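Local coordinates for protein agmatine N-acetyltransferase (Drosophila melanogaster, PDB 7CIW) that probably transfers acyl groups from coenzyme A thioesters to the primary amine of substrates such as agmatine, as a member of the AANAT subfamily of GCN5-related N-acetyltransferases, at residues 43-47 / 48-52; 133-136 / 137-140. The protein carries 1 engineered substitution. One frame throughout, in Å; residues are numbered along the deposited sequence.

Both contacts belong to one GNAT fold and come in series along the chain, 43-47 / 48-52 first and 133-136 / 137-140 later. Interaction 1 spans the loop after helix 35-38 and the first turns of helix 47-54. Interaction 2 is the loop between strand 125-133 of the central mixed sheet and helix 142-156. Their centres lie about 23 Å apart and their nearest atoms about 14 Å apart, so they do not touch; the two ligands bridge the gap. Interaction 1 holds the guanidinium end of the acetylated agmatine, and interaction 2 holds the pantetheine amide and pyrophosphate of coenzyme A. Helix 19-30 has side chains against both.

Interaction 1 of 2, residues 43-47 / 48-52; sequences PEPEA and ADKEF. With G0R (N-(4-carbamimidamidobutyl)ethanamide), chain C.
P45 lays its ring across the aliphatic chain of K50 at about a right angle, CG of P45 3.9 Å from CG of K50, at the N-terminus of helix 47-54. E46 stands at the N-cap position, and the first turn closes through backbone bonds from K50 N to E46 O and from E51 N to A47 O. The carboxylate of E46 turns to the start of helix 99-114, where it accepts from the backbone N of K99. D49 points into the substrate pocket: its CG is anti to the backbone N (chi1 -175°), and its two oxygens face the guanidinium of the bound acetylagmatine. N11 of the ligand gives a bond of 2.5 Å to OD1 of D49, while N12 reaches OD2 at 3.1 Å. Y31 OH also bonds OD1, and a water that accepts from the backbone N of E46 donates to OD2; with the ligand's two bonds these should hold the carboxylate in one rotation. An alanine in place of D49 is likely to leave the ligand's guanidinium without its counter-charge and this water without its acceptor. P45 CB also touches OD2 of D49. Beyond the proline ring K50 bends at chi3 (-73°), and a second water accepts from NZ of K50 at 2.8 Å and donates to the carbonyl O of P45.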
loop_
_atom_site.group_PDB
_atom_site.type_symbol
_atom_site.label_atom_id
_atom_site.label_comp_id
_atom_site.label_asym_id
_atom_site.label_seq_id
_atom_site.Cartn_x
_atom_site.Cartn_y
_atom_site.Cartn_z
ATOM N N PRO A 43 -8.321 4.964 -16.055
ATOM C CA PRO A 43 -7.701 5.577 -14.865
ATOM C C PRO A 43 -8.332 5.148 -13.553
ATOM O O PRO A 43 -7.622 5.036 -12.546
ATOM C CB PRO A 43 -7.880 7.084 -15.110
ATOM C CG PRO A 43 -8.975 7.187 -16.127
ATOM C CD PRO A 43 -8.796 5.991 -17.001
ATOM N N GLU A 44 -9.626 4.875 -13.534
ATOM C CA GLU A 44 -10.306 4.612 -12.267
ATOM C C GLU A 44 -10.157 3.148 -11.863
ATOM O O GLU A 44 -10.266 2.258 -12.709
ATOM C CB GLU A 44 -11.786 4.969 -12.370
ATOM C CG GLU A 44 -12.047 6.411 -12.792
ATOM C CD GLU A 44 -12.026 6.607 -14.306
ATOM O OE1 GLU A 44 -11.997 7.776 -14.751
ATOM O OE2 GLU A 44 -12.034 5.604 -15.052
ATOM N N PRO A 45 -9.917 2.863 -10.582
ATOM C CA PRO A 45 -9.776 1.467 -10.158
ATOM C C PRO A 45 -11.077 0.687 -10.288
ATOM O O PRO A 45 -12.177 1.235 -10.178
ATOM C CB PRO A 45 -9.347 1.583 -8.687
ATOM C CG PRO A 45 -9.866 2.913 -8.256
ATOM C CD PRO A 45 -9.706 3.801 -9.461
ATOM N N GLU A 46 -10.934 -0.617 -10.522
ATOM C CA GLU A 46 -12.087 -1.497 -10.625
ATOM C C GLU A 46 -12.664 -1.785 -9.244
ATOM O O GLU A 46 -12.024 -1.554 -8.214
ATOM C CB GLU A 46 -11.704 -2.798 -11.333
ATOM C CG GLU A 46 -11.128 -2.567 -12.716
ATOM C CD GLU A 46 -10.714 -3.855 -13.406
ATOM O OE1 GLU A 46 -10.657 -4.904 -12.730
ATOM O OE2 GLU A 46 -10.449 -3.818 -14.628
ATOM N N ALA A 47 -13.906 -2.277 -9.230
ATOM C CA ALA A 47 -14.583 -2.522 -7.960
ATOM C C ALA A 47 -13.778 -3.460 -7.070
ATOM O O ALA A 47 -13.675 -3.237 -5.858
ATOM C CB ALA A 47 -15.980 -3.097 -8.206
ATOM N N ALA A 48 -13.202 -4.515 -7.648
ATOM C CA ALA A 48 -12.477 -5.488 -6.841
ATOM C C ALA A 48 -11.237 -4.874 -6.203
ATOM O O ALA A 48 -10.859 -5.249 -5.083
ATOM C CB ALA A 48 -12.099 -6.692 -7.701
ATOM N N ASP A 49 -10.599 -3.940 -6.907
ATOM C CA ASP A 49 -9.458 -3.199 -6.373
ATOM C C ASP A 49 -9.860 -2.415 -5.130
ATOM O O ASP A 49 -9.277 -2.580 -4.047
ATOM C CB ASP A 49 -8.933 -2.276 -7.480
ATOM C CG ASP A 49 -7.653 -1.518 -7.114
ATOM O OD1 ASP A 49 -7.366 -1.290 -5.919
ATOM O OD2 ASP A 49 -6.949 -1.109 -8.067
ATOM N N LYS A 50 -10.880 -1.564 -5.272
ATOM C CA LYS A 50 -11.395 -0.800 -4.139
ATOM C C LYS A 50 -11.848 -1.716 -3.011
ATOM O O LYS A 50 -11.587 -1.445 -1.834
ATOM C CB LYS A 50 -12.561 0.076 -4.606
ATOM C CG LYS A 50 -12.176 1.028 -5.740
ATOM C CD LYS A 50 -13.317 1.962 -6.156
ATOM C CE LYS A 50 -14.388 1.219 -6.929
ATOM N NZ LYS A 50 -15.473 2.148 -7.406
ATOM N N GLU A 51 -12.548 -2.797 -3.353
ATOM C CA GLU A 51 -13.058 -3.704 -2.331
ATOM C C GLU A 51 -11.924 -4.352 -1.547
ATOM O O GLU A 51 -12.037 -4.544 -0.328
ATOM C CB GLU A 51 -13.943 -4.766 -2.983
ATOM C CG GLU A 51 -15.313 -4.244 -3.375
ATOM C CD GLU A 51 -16.187 -5.311 -4.005
ATOM O OE1 GLU A 51 -16.016 -6.502 -3.654
ATOM O OE2 GLU A 51 -17.039 -4.956 -4.849
ATOM N N PHE A 52 -10.824 -4.693 -2.217
ATOM C CA PHE A 52 -9.712 -5.294 -1.492
ATOM C C PHE A 52 -9.132 -4.324 -0.473
ATOM O O PHE A 52 -8.855 -4.703 0.672
ATOM C CB PHE A 52 -8.608 -5.751 -2.431
ATOM C CG PHE A 52 -7.345 -6.081 -1.694
ATOM C CD1 PHE A 52 -7.328 -7.139 -0.795
ATOM C CD2 PHE A 52 -6.220 -5.289 -1.811
ATOM C CE1 PHE A 52 -6.189 -7.445 -0.073
ATOM C CE2 PHE A 52 -5.071 -5.591 -1.082
ATOM C CZ PHE A 52 -5.066 -6.673 -0.212
HETATM C C10 G0R C . -3.928 -0.903 -5.790
HETATM N N12 G0R C . -4.158 -0.200 -7.045
HETATM C C1 G0R C . 1.842 1.678 -0.115
HETATM C C2 G0R C . 1.267 1.667 -1.530
HETATM C C5 G0R C . 1.157 0.578 -3.809
HETATM C C6 G0R C . 0.100 -0.520 -3.950
HETATM C C7 G0R C . -0.329 -0.745 -5.404
HETATM C C8 G0R C . -1.692 -0.164 -5.798
HETATM N N4 G0R C . 1.679 0.630 -2.453
HETATM N N9 G0R C . -2.805 -0.889 -5.227
HETATM N N11 G0R C . -5.003 -1.631 -5.164
HETATM O O3 G0R C . 0.481 2.492 -1.860
HETATM O O HOH W 1 -13.893 3.304 -9.406
HETATM O O HOH W 2 -8.114 -1.506 -10.455
#

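Interaction 2 of 2, residues 133-136 / 137-140; sequences VDPQ and LRGR. With COA (coenzyme A), chain B.
R138 slides its guanidinium between P135 and coenzyme A: CG of P135 lies 3.7 Å above the centre of one face, and C9P of the cofactor covers the opposite face, offset toward the rim. At the edge, NE of R138 donates to the carbonyl O of V133 at 2.8 Å, with the oxygen 16° out of the guanidinium plane; NH2 adds a weak second bond to that oxygen. The arginine chain runs extended from CG to NE (chi2 180°, chi3 -170°), which carries the flat group back past V133 to this carbonyl. NH1 forms a salt bridge with E33, a residue of the CoA site, so the charge is held from the far end as well. Backbone groups grip the cofactor directly: V133 N donates to O9P of its pantetheine amide at 2.9 Å, and G139 N donates to the pyrophosphate oxygen O4A. This is the first part of the pyrophosphate-binding loop of the GNAT fold, which N141 N continues. At G139 a side chain would run into the cofactor's O7A, and the backbone angles of this residue, inside a type II turn from L137 to R140, also call for glycine. Behind this shell the loop is braced by its own bonds. L137 N donates to D134 O from above the carbonyl plane, and OD1 of D134 accepts from Q136 N at 2.9 Å, an Asx turn; OD2 of D134 makes a salt bridge with R70. CG1 of V133 packs on CB of L137 at 4.1 Å. Further out, V133 and L137 both press on L142 of helix 142-156 and on strand 70-80, through A73 and V72 respectively, while D134 and P135 meet H29 of helix 19-30.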
loop_
_atom_site.group_PDB
_atom_site.type_symbol
_atom_site.label_atom_id
_atom_site.label_comp_id
_atom_site.label_asym_id
_atom_site.label_seq_id
_atom_site.Cartn_x
_atom_site.Cartn_y
_atom_site.Cartn_z
ATOM N N VAL A 133 -1.405 10.999 0.566
ATOM C CA VAL A 133 -1.507 12.287 1.246
ATOM C C VAL A 133 -2.068 13.300 0.254
ATOM O O VAL A 133 -1.641 13.328 -0.905
ATOM C CB VAL A 133 -0.142 12.762 1.786
ATOM C CG1 VAL A 133 -0.263 14.149 2.397
ATOM C CG2 VAL A 133 0.389 11.796 2.842
ATOM N N ASP A 134 -3.039 14.100 0.701
ATOM C CA ASP A 134 -3.563 15.215 -0.080
ATOM C C ASP A 134 -2.406 16.081 -0.571
ATOM O O ASP A 134 -1.535 16.452 0.227
ATOM C CB ASP A 134 -4.521 16.030 0.800
ATOM C CG ASP A 134 -5.274 17.130 0.048
ATOM O OD1 ASP A 134 -4.676 17.893 -0.735
ATOM O OD2 ASP A 134 -6.486 17.263 0.298
ATOM N N PRO A 135 -2.355 16.413 -1.862
ATOM C CA PRO A 135 -1.247 17.233 -2.377
ATOM C C PRO A 135 -1.029 18.515 -1.599
ATOM O O PRO A 135 0.115 18.959 -1.455
ATOM C CB PRO A 135 -1.676 17.510 -3.823
ATOM C CG PRO A 135 -2.552 16.354 -4.172
ATOM C CD PRO A 135 -3.303 16.036 -2.920
ATOM N N GLN A 136 -2.094 19.109 -1.055
ATOM C CA GLN A 136 -1.949 20.337 -0.287
ATOM C C GLN A 136 -1.260 20.122 1.052
ATOM O O GLN A 136 -0.835 21.098 1.678
ATOM C CB GLN A 136 -3.321 20.967 -0.060
ATOM C CG GLN A 136 -3.881 21.642 -1.287
ATOM C CD GLN A 136 -5.094 22.488 -0.978
ATOM O OE1 GLN A 136 -6.030 22.035 -0.311
ATOM N NE2 GLN A 136 -5.089 23.725 -1.463
ATOM N N LEU A 137 -1.151 18.880 1.516
ATOM C CA LEU A 137 -0.500 18.582 2.786
ATOM C C LEU A 137 0.791 17.793 2.605
ATOM O O LEU A 137 1.342 17.295 3.589
ATOM C CB LEU A 137 -1.455 17.816 3.704
ATOM C CG LEU A 137 -2.566 18.520 4.500
ATOM C CD1 LEU A 137 -1.981 19.548 5.456
ATOM C CD2 LEU A 137 -3.608 19.156 3.592
ATOM N N ARG A 138 1.280 17.647 1.375
ATOM C CA ARG A 138 2.488 16.866 1.155
ATOM C C ARG A 138 3.721 17.645 1.594
ATOM O O ARG A 138 3.750 18.877 1.563
ATOM C CB ARG A 138 2.606 16.447 -0.313
ATOM C CG ARG A 138 1.602 15.355 -0.683
ATOM C CD ARG A 138 1.677 14.917 -2.128
ATOM N NE ARG A 138 0.541 14.053 -2.451
ATOM C CZ ARG A 138 0.132 13.777 -3.685
ATOM N NH1 ARG A 138 0.778 14.279 -4.734
ATOM N NH2 ARG A 138 -0.925 12.993 -3.868
ATOM N N GLY A 139 4.739 16.909 2.028
ATOM C CA GLY A 139 5.943 17.531 2.543
ATOM C C GLY A 139 5.881 17.908 4.004
ATOM O O GLY A 139 6.757 18.644 4.482
ATOM N N ARG A 140 4.871 17.429 4.730
ATOM C CA ARG A 140 4.715 17.699 6.153
ATOM C C ARG A 140 4.811 16.417 6.974
ATOM O O ARG A 140 4.316 16.371 8.104
ATOM C CB ARG A 140 3.387 18.406 6.436
ATOM C CG ARG A 140 2.984 19.480 5.427
ATOM C CD ARG A 140 4.085 20.504 5.205
ATOM N NE ARG A 140 3.859 21.745 5.941
ATOM C CZ ARG A 140 4.770 22.702 6.077
ATOM N NH1 ARG A 140 5.969 22.558 5.525
ATOM N NH2 ARG A 140 4.486 23.802 6.762
HETATM N N1A COA B . 5.183 14.522 -6.044
HETATM C C2A COA B . 6.182 15.445 -5.976
HETATM N N3A COA B . 6.859 15.654 -4.797
HETATM C C4A COA B . 6.540 14.950 -3.699
HETATM C C5A COA B . 5.552 14.045 -3.769
HETATM C C6A COA B . 4.880 13.836 -4.956
HETATM N N6A COA B . 3.757 12.975 -5.511
HETATM N N7A COA B . 5.399 13.455 -2.557
HETATM C C8A COA B . 6.293 13.995 -1.718
HETATM N N9A COA B . 6.993 14.899 -2.420
HETATM C C1B COA B . 7.969 15.769 -2.116
HETATM C C2B COA B . 7.401 16.703 -1.018
HETATM O O2B COA B . 6.602 17.813 -1.587
HETATM C C3B COA B . 8.469 17.094 -0.293
HETATM O O3B COA B . 9.323 18.071 -0.947
HETATM P P3B COA B . 9.174 19.715 -0.739
HETATM O O7A COA B . 8.648 20.024 0.649
HETATM O O8A COA B . 10.516 20.393 -1.027
HETATM O O9A COA B . 8.161 20.156 -1.786
HETATM C C4B COA B . 9.418 15.765 -0.258
HETATM O O4B COA B . 9.132 15.056 -1.342
HETATM C C5B COA B . 9.231 14.971 1.012
HETATM O O5B COA B . 7.836 14.909 1.280
HETATM P P1A COA B . 7.204 13.721 2.280
HETATM O O1A COA B . 8.177 12.566 2.537
HETATM O O2A COA B . 6.696 14.368 3.560
HETATM O O3A COA B . 5.959 13.105 1.410
HETATM P P2A COA B . 4.416 12.866 1.919
HETATM O O4A COA B . 3.735 14.182 2.148
HETATM O O5A COA B . 4.416 11.962 3.131
HETATM O O6A COA B . 3.782 12.131 0.591
HETATM C CBP COA B . 3.248 10.195 -0.563
HETATM C CCP COA B . 4.344 10.936 0.158
HETATM C CDP COA B . 2.206 9.732 0.511
HETATM C CEP COA B . 3.828 8.971 -1.287
HETATM C CAP COA B . 2.642 11.137 -1.600
HETATM O OAP COA B . 3.603 11.386 -2.597
HETATM C C9P COA B . 1.382 10.583 -2.293
HETATM O O9P COA B . 0.310 10.569 -1.769
HETATM N N8P COA B . 1.513 10.099 -3.652
HETATM C C7P COA B . 0.353 9.609 -4.419
HETATM C C6P COA B . -0.116 8.137 -4.047
HETATM C C5P COA B . 1.122 7.276 -4.057
HETATM O O5P COA B . 1.850 7.212 -5.012
HETATM N N4P COA B . 1.377 6.507 -2.805
HETATM C C3P COA B . 2.539 5.659 -2.588
HETATM C C2P COA B . 2.556 4.418 -3.481
HETATM S S1P COA B . 3.968 3.510 -2.781
#